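Local coordinates for protein ylmH (PDB 2FPH) that probably acts in cell division and binds nucleic acid, probably RNA, through an RRM-like domain, at residues A[83-88]-A[158-163]; A[88-93]-A[129-134]. All coordinates share one frame; numbering follows the deposited sequence.

Contact 1: A[83-88]-A[158-163]; sequences FEISLQ and RPFTEK
Leu87 lays its CB over one face of the Phe160 ring in a CH-pi contact, 3.9 Å from the ring centroid and 15° off the ring normal, with an offset toward the rim. Its CG stands anti to the backbone N (chi1 -178°), and from there the isobutyl group reaches the chain on both sides of the phenylalanine: Leu87 CD2 lies 3.4 Å from Pro159 O and 3.6 Å from Lys163 CG, at the foot of the lysine chain. The same ring meets a second branched side chain obliquely, Ile85 CG2 coming to 3.6 Å from Phe160 CZ, and the two side chains cross at about a right angle. One backbone bond closes the contact, from Arg158 N to Leu87 O at 3.0 Å and nearly straight (168°). Pro159 O also receives the amide of Glu162, which closes the short 3-10 turn carrying the ring. The guanidinium of Arg158 turns away and pairs with Glu156. Where a tail follows the last strand of an RRM-like domain, it can fold back over the sheet, and here 158-163 does so after strand 151-157. Phe160 also packs on Met132 of strand 130-134 and edge-to-face with Phe80, whereas Ser86 and Gln88, joined to each other by a side-chain hydrogen bond, point the other way from strand 85-91, toward Leu138 of helix 138-144.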
# COMPACT_ATOMS: atom_id res chain seq x y z
N PHE A 83 1.93 10.04 0.12
CA PHE A 83 1.82 8.59 -0.09
C PHE A 83 0.70 8.12 -1.04
O PHE A 83 0.63 6.92 -1.46
CB PHE A 83 1.64 7.85 1.25
CG PHE A 83 2.78 8.02 2.20
CD1 PHE A 83 3.93 7.27 2.07
CD2 PHE A 83 2.72 8.94 3.25
CE1 PHE A 83 4.97 7.41 2.91
CE2 PHE A 83 3.81 9.08 4.13
CZ PHE A 83 4.93 8.28 3.96
N GLU A 84 -0.17 9.04 -1.42
CA GLU A 84 -1.21 8.76 -2.43
C GLU A 84 -2.03 7.53 -2.03
O GLU A 84 -2.24 6.60 -2.84
CB GLU A 84 -0.57 8.63 -3.82
CG GLU A 84 0.04 9.92 -4.34
CD GLU A 84 0.61 9.87 -5.74
OE1 GLU A 84 0.36 8.93 -6.50
OE2 GLU A 84 1.38 10.81 -6.07
N ILE A 85 -2.47 7.50 -0.77
CA ILE A 85 -3.30 6.40 -0.24
C ILE A 85 -4.68 6.93 0.08
O ILE A 85 -4.80 7.98 0.73
CB ILE A 85 -2.66 5.75 1.03
CG1 ILE A 85 -1.31 5.10 0.67
CG2 ILE A 85 -3.55 4.62 1.57
CD1 ILE A 85 -0.47 4.76 1.89
N SER A 86 -5.71 6.20 -0.37
CA SER A 86 -7.12 6.54 -0.12
C SER A 86 -7.69 5.45 0.80
O SER A 86 -7.33 4.27 0.67
CB SER A 86 -7.86 6.51 -1.45
OG SER A 86 -9.20 6.97 -1.40
N LEU A 87 -8.54 5.82 1.76
CA LEU A 87 -9.26 4.80 2.50
C LEU A 87 -10.63 4.70 1.85
O LEU A 87 -11.32 5.72 1.75
CB LEU A 87 -9.42 5.14 3.98
CG LEU A 87 -10.10 4.20 4.98
CD1 LEU A 87 -9.44 2.89 5.20
CD2 LEU A 87 -10.29 4.91 6.34
N GLN A 88 -11.06 3.49 1.50
CA GLN A 88 -12.39 3.28 0.95
C GLN A 88 -13.19 2.40 1.88
O GLN A 88 -12.78 1.28 2.20
CB GLN A 88 -12.32 2.62 -0.45
CG GLN A 88 -11.63 3.49 -1.49
CD GLN A 88 -12.42 4.72 -1.84
OE1 GLN A 88 -13.58 4.64 -2.26
NE2 GLN A 88 -11.78 5.90 -1.70
N ARG A 158 -13.37 7.59 2.98
CA ARG A 158 -13.44 7.91 4.41
C ARG A 158 -12.10 8.50 4.90
O ARG A 158 -11.05 8.03 4.48
CB ARG A 158 -13.64 6.65 5.24
CG ARG A 158 -14.92 5.91 5.01
CD ARG A 158 -16.10 6.59 5.64
NE ARG A 158 -17.14 6.78 4.65
CZ ARG A 158 -18.28 6.12 4.60
NH1 ARG A 158 -18.60 5.20 5.51
NH2 ARG A 158 -19.11 6.40 3.63
N PRO A 159 -12.10 9.47 5.82
CA PRO A 159 -10.85 9.85 6.52
C PRO A 159 -10.16 8.74 7.28
O PRO A 159 -10.84 7.87 7.83
CB PRO A 159 -11.31 10.91 7.55
CG PRO A 159 -12.66 11.35 7.12
CD PRO A 159 -13.24 10.33 6.19
N PHE A 160 -8.83 8.76 7.35
CA PHE A 160 -8.12 7.76 8.12
C PHE A 160 -8.41 7.85 9.60
O PHE A 160 -8.18 6.89 10.31
CB PHE A 160 -6.62 7.76 7.83
CG PHE A 160 -6.27 7.08 6.54
CD1 PHE A 160 -6.29 7.81 5.37
CD2 PHE A 160 -5.96 5.72 6.49
CE1 PHE A 160 -5.99 7.22 4.17
CE2 PHE A 160 -5.66 5.12 5.26
CZ PHE A 160 -5.68 5.89 4.12
N THR A 161 -8.92 9.01 10.05
CA THR A 161 -9.58 9.16 11.37
C THR A 161 -10.59 8.06 11.62
O THR A 161 -10.71 7.56 12.74
CB THR A 161 -10.44 10.45 11.46
OG1 THR A 161 -9.82 11.56 10.81
CG2 THR A 161 -10.63 10.88 12.92
N GLU A 162 -11.35 7.75 10.56
CA GLU A 162 -12.52 6.86 10.59
C GLU A 162 -12.15 5.41 10.32
O GLU A 162 -12.98 4.61 9.95
CB GLU A 162 -13.52 7.30 9.52
CG GLU A 162 -14.75 8.00 10.04
CD GLU A 162 -15.84 8.05 9.01
OE1 GLU A 162 -16.21 6.97 8.47
OE2 GLU A 162 -16.33 9.15 8.71
N LYS A 163 -10.89 5.09 10.59
CA LYS A 163 -10.25 3.91 10.05
C LYS A 163 -10.43 2.74 11.01
O LYS A 163 -10.20 2.86 12.21
CB LYS A 163 -8.77 4.25 9.87
CG LYS A 163 -8.07 3.56 8.78
CD LYS A 163 -7.59 2.21 9.22
CE LYS A 163 -6.12 2.22 9.61
NZ LYS A 163 -5.92 2.00 11.09

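Contact 2: A[88-93]-A[129-134]; sequences QEIVYS and AQIMIN
Glu89 sets CG anti to its backbone N (chi1 -170°) and then bends at chi2 (97°), while Gln130 puts CG anti to its carbonyl carbon and runs extended beyond it; between them the two chains bring a carboxylate and an amide together above the sheet. The setting is the RRM-like fold, whose two central strands, here 85-91 and 130-134, run antiparallel as neighbours. Gln130 NE2 donates to Glu89 OE1 at 3.0 Å along an almost straight path, with the oxygen in the amide plane but the nitrogen above the carboxylate plane; the two planes stand 82° apart. The glutamine has further partners in the tail: its NE2 also bonds to Glu162 O, and its OE1 takes the amide of Ile164. Arg158 NH1 makes only a weak, long ion pair with Glu89 OE1.

Beneath this pair the backbones form a short antiparallel ladder. Gln88 and Ile131 are a hydrogen-bonded pair, with Gln88 N to Ile131 O at 2.8 Å and the reverse bond, Ile131 N to Gln88 O, equally short. Glu89 and Gln130 follow as a non-hydrogen-bonded pair, and Gln130 CA comes to 3.1 Å from Gln88 O in a CA-H...O contact. On the opposite face the methylenes of Gln88 meet Ile133, Gln88 CG to Ile133 CD1 at 4.0 Å, and Ile90 CD1 lies 4.2 Å from Ile131 CG2. Helix 138-144 packs here, Phe141 on Ile131 and Ile133, Leu138 on Gln88, whose OE1 is satisfied by Gln142; Ile90 rests on Leu155 of strand 151-157. The ladder ends where Ile90 N bonds to Ala129 O at 2.8 Å from above the carbonyl plane, without a return bond: Ala129 N is buried with no partner in the model.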
# COMPACT_ATOMS: atom_id res chain seq x y z
N GLN A 88 -11.06 3.49 1.50
CA GLN A 88 -12.39 3.28 0.95
C GLN A 88 -13.19 2.40 1.88
O GLN A 88 -12.78 1.28 2.20
CB GLN A 88 -12.32 2.62 -0.45
CG GLN A 88 -11.63 3.49 -1.49
CD GLN A 88 -12.42 4.72 -1.84
OE1 GLN A 88 -13.58 4.64 -2.26
NE2 GLN A 88 -11.78 5.90 -1.70
N GLU A 89 -14.35 2.91 2.30
CA GLU A 89 -15.35 2.09 2.96
C GLU A 89 -16.08 1.25 1.94
O GLU A 89 -16.50 1.75 0.89
CB GLU A 89 -16.40 2.93 3.66
CG GLU A 89 -17.30 2.08 4.53
CD GLU A 89 -16.89 2.06 5.99
OE1 GLU A 89 -16.17 2.98 6.44
OE2 GLU A 89 -17.35 1.12 6.68
N ILE A 90 -16.24 -0.03 2.26
CA ILE A 90 -16.95 -0.97 1.39
C ILE A 90 -18.35 -0.98 1.97
O ILE A 90 -18.61 -1.73 2.91
CB ILE A 90 -16.31 -2.37 1.40
CG1 ILE A 90 -14.87 -2.31 0.87
CG2 ILE A 90 -17.08 -3.32 0.48
CD1 ILE A 90 -14.06 -3.60 0.95
N VAL A 91 -19.19 -0.08 1.45
CA VAL A 91 -20.56 0.12 1.92
C VAL A 91 -21.47 -1.03 1.43
O VAL A 91 -21.72 -1.21 0.24
CB VAL A 91 -21.15 1.53 1.56
CG1 VAL A 91 -22.52 1.70 2.15
CG2 VAL A 91 -20.23 2.67 2.10
N TYR A 92 -21.99 -1.71 2.45
CA TYR A 92 -22.56 -3.03 2.48
C TYR A 92 -21.65 -4.26 2.60
O TYR A 92 -21.67 -5.13 1.73
CB TYR A 92 -23.64 -3.22 1.47
CG TYR A 92 -24.86 -3.71 2.21
CD1 TYR A 92 -25.58 -2.85 2.99
CD2 TYR A 92 -25.25 -5.05 2.16
CE1 TYR A 92 -26.67 -3.26 3.68
CE2 TYR A 92 -26.39 -5.48 2.83
CZ TYR A 92 -27.08 -4.57 3.59
OH TYR A 92 -28.18 -4.96 4.26
N SER A 93 -20.88 -4.27 3.69
CA SER A 93 -20.22 -5.46 4.25
C SER A 93 -19.26 -6.16 3.30
O SER A 93 -19.02 -5.70 2.17
CB SER A 93 -21.25 -6.50 4.80
OG SER A 93 -22.46 -6.25 4.09
N ALA A 129 -16.42 -2.84 6.53
CA ALA A 129 -15.21 -3.24 5.84
C ALA A 129 -14.69 -2.03 5.12
O ALA A 129 -15.45 -1.14 4.73
CB ALA A 129 -15.47 -4.34 4.84
N GLN A 130 -13.36 -2.02 5.03
CA GLN A 130 -12.62 -0.96 4.35
C GLN A 130 -11.44 -1.53 3.60
O GLN A 130 -10.97 -2.60 3.90
CB GLN A 130 -12.09 0.10 5.31
CG GLN A 130 -13.22 0.85 6.05
CD GLN A 130 -12.69 1.68 7.20
OE1 GLN A 130 -11.56 1.43 7.67
NE2 GLN A 130 -13.48 2.66 7.65
N ILE A 131 -10.96 -0.78 2.62
CA ILE A 131 -9.68 -1.08 1.96
C ILE A 131 -8.87 0.19 1.72
O ILE A 131 -9.46 1.24 1.41
CB ILE A 131 -9.99 -1.87 0.65
CG1 ILE A 131 -8.71 -2.35 -0.00
CG2 ILE A 131 -10.92 -1.05 -0.31
CD1 ILE A 131 -8.90 -3.22 -1.14
N MET A 132 -7.54 0.10 1.94
CA MET A 132 -6.56 1.14 1.68
C MET A 132 -6.03 0.90 0.28
O MET A 132 -5.56 -0.20 -0.03
CB MET A 132 -5.41 1.01 2.69
CG MET A 132 -5.89 1.02 4.11
SD MET A 132 -4.59 1.24 5.40
CE MET A 132 -5.49 2.12 6.54
N ILE A 133 -6.19 1.88 -0.60
CA ILE A 133 -5.77 1.76 -2.01
C ILE A 133 -4.84 2.83 -2.48
O ILE A 133 -4.77 3.88 -1.89
CB ILE A 133 -7.00 1.75 -2.95
CG1 ILE A 133 -7.70 3.13 -2.94
CG2 ILE A 133 -7.93 0.59 -2.55
CD1 ILE A 133 -8.59 3.31 -4.11
N ASN A 134 -4.12 2.54 -3.54
CA ASN A 134 -3.30 3.53 -4.27
C ASN A 134 -4.30 4.45 -4.99
O ASN A 134 -5.09 3.98 -5.75
CB ASN A 134 -2.45 2.75 -5.26
CG ASN A 134 -1.67 3.63 -6.24
OD1 ASN A 134 -2.02 4.77 -6.50
ND2 ASN A 134 -0.53 3.10 -6.71

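Overall arrangement
The two contacts show how one strand can serve several layers of a fold. Both rest on strand 85-91 and share Gln88, yet contact 2 is buried and contact 1 only partly so, with exposed residues at its margin. Contact 2 joins neighbouring strands of the sheet by a backbone ladder; contact 1 holds a tail to that sheet mainly by apolar packing around a ring, with a single backbone bond. The tail lies on the side away from helix 138-144, the side that classical RRM domains use for RNA. Ser86 N of contact 1 probably bonds to Ile133 O of contact 2, carrying the strand pairing on from one contact into the other.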